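Local coordinates for suppressor protein MPT5 (Saccharomyces cerevisiae, PDB 5BZ1) that binds recognition sequences in the 3'-UTRs of target mRNAs through its Pumilio repeats, regulating them post-transcriptionally and lowering expression of HO, at residues L223-L233 / V256-I267. Sequence-based numbering, arbitrary orientation.
With nucleotides of chain B.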
# COMPACT_ATOMS: atom_id res chain seq x y z
N LEU A 223 -3.09 4.88 -9.92
CA LEU A 223 -2.74 5.45 -11.22
C LEU A 223 -1.53 4.76 -11.85
O LEU A 223 -1.27 4.92 -13.05
CB LEU A 223 -2.52 6.96 -11.10
CG LEU A 223 -3.77 7.82 -10.91
CD1 LEU A 223 -3.42 9.28 -10.61
CD2 LEU A 223 -4.65 7.74 -12.14
N ASP A 224 -0.80 3.98 -11.06
CA ASP A 224 0.35 3.22 -11.56
C ASP A 224 -0.03 1.80 -11.97
O ASP A 224 0.80 1.07 -12.53
CB ASP A 224 1.47 3.19 -10.51
CG ASP A 224 2.35 4.43 -10.57
OD1 ASP A 224 2.49 5.02 -11.66
OD2 ASP A 224 2.90 4.81 -9.51
N ILE A 225 -1.26 1.39 -11.68
CA ILE A 225 -1.74 0.07 -12.09
C ILE A 225 -2.35 0.13 -13.49
O ILE A 225 -3.49 0.59 -13.67
CB ILE A 225 -2.76 -0.50 -11.09
CG1 ILE A 225 -2.18 -0.47 -9.67
CG2 ILE A 225 -3.15 -1.92 -11.48
CD1 ILE A 225 -3.14 -0.96 -8.61
N LYS A 226 -1.59 -0.34 -14.48
CA LYS A 226 -1.96 -0.23 -15.89
C LYS A 226 -3.28 -0.92 -16.24
O LYS A 226 -4.03 -0.45 -17.10
CB LYS A 226 -0.83 -0.76 -16.77
CG LYS A 226 0.50 -0.05 -16.56
CD LYS A 226 1.62 -0.70 -17.37
CE LYS A 226 2.93 0.06 -17.20
NZ LYS A 226 3.95 -0.34 -18.21
N GLU A 227 -3.56 -2.04 -15.58
CA GLU A 227 -4.77 -2.81 -15.85
C GLU A 227 -6.04 -2.05 -15.46
O GLU A 227 -7.15 -2.47 -15.79
CB GLU A 227 -4.73 -4.16 -15.13
CG GLU A 227 -3.61 -5.10 -15.60
CD GLU A 227 -2.25 -4.75 -15.02
OE1 GLU A 227 -2.15 -3.77 -14.24
OE2 GLU A 227 -1.27 -5.45 -15.34
N LEU A 228 -5.88 -0.92 -14.76
CA LEU A 228 -7.02 -0.10 -14.34
C LEU A 228 -7.29 1.05 -15.32
O LEU A 228 -8.34 1.70 -15.23
CB LEU A 228 -6.78 0.48 -12.94
CG LEU A 228 -6.56 -0.49 -11.78
CD1 LEU A 228 -6.54 0.24 -10.46
CD2 LEU A 228 -7.62 -1.57 -11.78
N ASP A 229 -6.36 1.28 -16.24
CA ASP A 229 -6.43 2.41 -17.17
C ASP A 229 -7.79 2.54 -17.87
O ASP A 229 -8.30 3.65 -18.04
CB ASP A 229 -5.33 2.29 -18.23
CG ASP A 229 -3.94 2.57 -17.67
OD1 ASP A 229 -3.81 2.70 -16.43
OD2 ASP A 229 -2.98 2.64 -18.47
N PHE A 230 -8.38 1.41 -18.26
CA PHE A 230 -9.59 1.41 -19.09
C PHE A 230 -10.81 2.08 -18.44
O PHE A 230 -11.74 2.47 -19.14
CB PHE A 230 -9.93 -0.01 -19.56
CG PHE A 230 -10.56 -0.87 -18.49
CD1 PHE A 230 -11.94 -1.07 -18.47
CD2 PHE A 230 -9.78 -1.48 -17.52
CE1 PHE A 230 -12.53 -1.86 -17.50
CE2 PHE A 230 -10.37 -2.27 -16.54
CZ PHE A 230 -11.74 -2.46 -16.53
N TYR A 231 -10.80 2.22 -17.12
CA TYR A 231 -11.91 2.86 -16.42
C TYR A 231 -11.48 3.99 -15.48
O TYR A 231 -12.19 4.98 -15.33
CB TYR A 231 -12.75 1.84 -15.64
CG TYR A 231 -12.14 1.43 -14.32
CD1 TYR A 231 -12.57 1.99 -13.13
CD2 TYR A 231 -11.13 0.48 -14.27
CE1 TYR A 231 -12.02 1.62 -11.93
CE2 TYR A 231 -10.58 0.10 -13.08
CZ TYR A 231 -11.02 0.67 -11.91
OH TYR A 231 -10.45 0.28 -10.73
N LEU A 232 -10.32 3.83 -14.84
CA LEU A 232 -9.90 4.74 -13.77
C LEU A 232 -9.70 6.19 -14.21
O LEU A 232 -10.08 7.11 -13.49
CB LEU A 232 -8.64 4.22 -13.06
CG LEU A 232 -8.27 4.97 -11.79
CD1 LEU A 232 -9.40 4.91 -10.77
CD2 LEU A 232 -6.99 4.42 -11.18
N LEU A 233 -9.12 6.38 -15.39
CA LEU A 233 -8.87 7.71 -15.93
C LEU A 233 -10.17 8.51 -16.07
O LEU A 233 -10.33 9.57 -15.47
CB LEU A 233 -8.15 7.63 -17.27
CG LEU A 233 -6.71 7.13 -17.25
CD1 LEU A 233 -6.27 6.69 -18.63
CD2 LEU A 233 -5.79 8.21 -16.72
N VAL A 256 -1.50 14.54 -6.92
CA VAL A 256 -2.35 13.59 -7.63
C VAL A 256 -2.66 14.12 -9.03
O VAL A 256 -2.66 13.37 -10.01
CB VAL A 256 -3.67 13.34 -6.87
CG1 VAL A 256 -4.55 12.36 -7.62
CG2 VAL A 256 -3.37 12.82 -5.47
N VAL A 257 -2.91 15.43 -9.13
CA VAL A 257 -3.16 16.08 -10.41
C VAL A 257 -1.96 15.93 -11.35
O VAL A 257 -2.12 15.58 -12.52
CB VAL A 257 -3.49 17.57 -10.23
CG1 VAL A 257 -3.66 18.25 -11.58
CG2 VAL A 257 -4.76 17.73 -9.41
N GLU A 258 -0.76 16.20 -10.83
CA GLU A 258 0.46 16.06 -11.62
C GLU A 258 0.66 14.63 -12.12
O GLU A 258 0.99 14.41 -13.29
CB GLU A 258 1.68 16.47 -10.79
CG GLU A 258 1.75 17.94 -10.42
CD GLU A 258 3.07 18.30 -9.77
OE1 GLU A 258 3.18 18.20 -8.53
OE2 GLU A 258 4.00 18.69 -10.51
N LYS A 259 0.47 13.66 -11.24
CA LYS A 259 0.63 12.27 -11.62
C LYS A 259 -0.39 11.88 -12.69
O LYS A 259 -0.08 11.13 -13.61
CB LYS A 259 0.50 11.34 -10.42
CG LYS A 259 0.80 9.89 -10.76
CD LYS A 259 1.06 9.07 -9.52
CE LYS A 259 1.64 7.71 -9.87
NZ LYS A 259 3.06 7.78 -10.30
N PHE A 260 -1.60 12.42 -12.56
CA PHE A 260 -2.67 12.17 -13.52
C PHE A 260 -2.28 12.71 -14.90
O PHE A 260 -2.43 12.03 -15.92
CB PHE A 260 -3.97 12.80 -13.03
CG PHE A 260 -5.17 12.49 -13.90
CD1 PHE A 260 -5.77 11.25 -13.86
CD2 PHE A 260 -5.69 13.47 -14.74
CE1 PHE A 260 -6.87 10.97 -14.65
CE2 PHE A 260 -6.79 13.19 -15.54
CZ PHE A 260 -7.38 11.94 -15.50
N ILE A 261 -1.79 13.95 -14.92
CA ILE A 261 -1.38 14.60 -16.16
C ILE A 261 -0.22 13.87 -16.83
O ILE A 261 -0.26 13.61 -18.04
CB ILE A 261 -1.02 16.08 -15.92
CG1 ILE A 261 -2.29 16.87 -15.58
CG2 ILE A 261 -0.34 16.69 -17.14
CD1 ILE A 261 -2.03 18.31 -15.14
N LYS A 262 0.82 13.54 -16.06
CA LYS A 262 1.95 12.77 -16.58
C LYS A 262 1.50 11.43 -17.15
O LYS A 262 2.04 10.96 -18.14
CB LYS A 262 3.01 12.55 -15.49
CG LYS A 262 3.79 13.81 -15.10
CD LYS A 262 4.91 13.47 -14.12
CE LYS A 262 4.84 14.34 -12.87
NZ LYS A 262 5.89 13.97 -11.88
N LYS A 263 0.51 10.81 -16.51
CA LYS A 263 -0.02 9.54 -16.97
C LYS A 263 -0.69 9.68 -18.34
O LYS A 263 -0.53 8.83 -19.21
CB LYS A 263 -1.01 8.97 -15.96
CG LYS A 263 -1.50 7.58 -16.32
CD LYS A 263 -2.46 7.02 -15.28
CE LYS A 263 -2.92 5.63 -15.67
NZ LYS A 263 -1.78 4.68 -15.80
N LEU A 264 -1.44 10.77 -18.51
CA LEU A 264 -2.09 11.07 -19.78
C LEU A 264 -1.05 11.23 -20.89
O LEU A 264 -1.19 10.66 -21.98
CB LEU A 264 -2.93 12.34 -19.67
CG LEU A 264 -4.21 12.28 -18.84
CD1 LEU A 264 -4.86 13.64 -18.75
CD2 LEU A 264 -5.19 11.27 -19.42
N PHE A 265 -0.02 12.01 -20.61
CA PHE A 265 1.07 12.24 -21.56
C PHE A 265 1.75 10.93 -21.95
O PHE A 265 1.99 10.68 -23.13
CB PHE A 265 2.10 13.19 -20.94
CG PHE A 265 1.73 14.65 -21.05
CD1 PHE A 265 1.15 15.15 -22.21
CD2 PHE A 265 1.99 15.52 -20.00
CE1 PHE A 265 0.82 16.50 -22.31
CE2 PHE A 265 1.67 16.87 -20.10
CZ PHE A 265 1.08 17.36 -21.25
N ARG A 266 2.07 10.11 -20.95
CA ARG A 266 2.80 8.87 -21.20
C ARG A 266 2.01 7.87 -22.06
O ARG A 266 2.58 7.20 -22.92
CB ARG A 266 3.21 8.22 -19.87
CG ARG A 266 4.19 7.07 -20.05
CD ARG A 266 4.79 6.63 -18.72
NE ARG A 266 6.03 5.88 -18.92
CZ ARG A 266 6.75 5.36 -17.93
NH1 ARG A 266 6.35 5.49 -16.67
NH2 ARG A 266 7.87 4.70 -18.20
N ILE A 267 0.71 7.79 -21.81
CA ILE A 267 -0.16 6.90 -22.59
C ILE A 267 -0.20 7.32 -24.06
O ILE A 267 -0.02 6.50 -24.96
CB ILE A 267 -1.59 6.87 -22.02
CG1 ILE A 267 -1.64 6.00 -20.76
CG2 ILE A 267 -2.57 6.34 -23.04
CD1 ILE A 267 -2.98 6.02 -20.05
P G B 2 9.93 23.87 -1.09
OP1 G B 2 10.36 23.64 0.30
OP2 G B 2 10.76 23.40 -2.22
O5' G B 2 8.48 23.24 -1.26
C5' G B 2 7.38 23.73 -0.52
C4' G B 2 6.20 22.80 -0.63
O4' G B 2 5.73 22.77 -2.00
C3' G B 2 6.49 21.35 -0.31
O3' G B 2 6.51 21.09 1.09
C2' G B 2 5.39 20.61 -1.06
O2' G B 2 4.17 20.63 -0.33
C1' G B 2 5.23 21.49 -2.31
N9 G B 2 5.97 20.96 -3.47
C8 G B 2 7.33 20.94 -3.68
N7 G B 2 7.65 20.38 -4.82
C5 G B 2 6.44 20.00 -5.39
C6 G B 2 6.15 19.35 -6.61
O6 G B 2 6.94 18.96 -7.49
N1 G B 2 4.79 19.16 -6.78
C2 G B 2 3.82 19.55 -5.88
N2 G B 2 2.55 19.29 -6.21
N3 G B 2 4.08 20.16 -4.74
C4 G B 2 5.40 20.35 -4.55
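L223 faces F260 with their CA atoms 7.1 Å apart, where the turn leading into helix 229-233 packs on helix 256-267; the two helix segments run at 139° to each other. This is the seam between Pumilio repeats 6 and 7 of the PUF RNA-binding domain, stacked helical repeats that bind RNA along one surface. Two leucines are the knobs of a knobs-into-holes packing. L223 enters the hole formed by V256, K259, F260 and K263, bringing CD2 to the edge of the F260 ring, while L233 enters that of F260, K263, L264 and I267. There L233 CD2 lies 3.6 Å from F260 CE1, and L233 CD1 meets I267 CD1 tip to tip; branched aliphatic ends suit such holes. The K263 chain runs alongside both leucines, its CD against each CD2: CG, anti to the backbone N, sends it toward the turn, it continues extended, and a bend at chi4 (60°) turns NZ to its partners. K263 NZ donates to L223 O at 2.8 Å and forms a salt bridge with D229 OD1 at 2.9 Å, meeting that oxygen on its syn side, 33° out of the carboxylate plane, so one ammonium group grips a backbone carbonyl and a carboxylate six residues apart. A methionine here would probably leave D229 without its cation and L223 O without this donor. Farther out, K259 NZ makes weak hydrogen bonds, both 3.1 Å, to OD1 and OD2 of exposed D224, within a salt bridge. From another side of the same helix, E258 reads the RNA: its OE1 accepts from both N1 and N2 of G2 of chain B, each at 2.6 Å, while OE2 is hydrogen-bonded to T324 OG1.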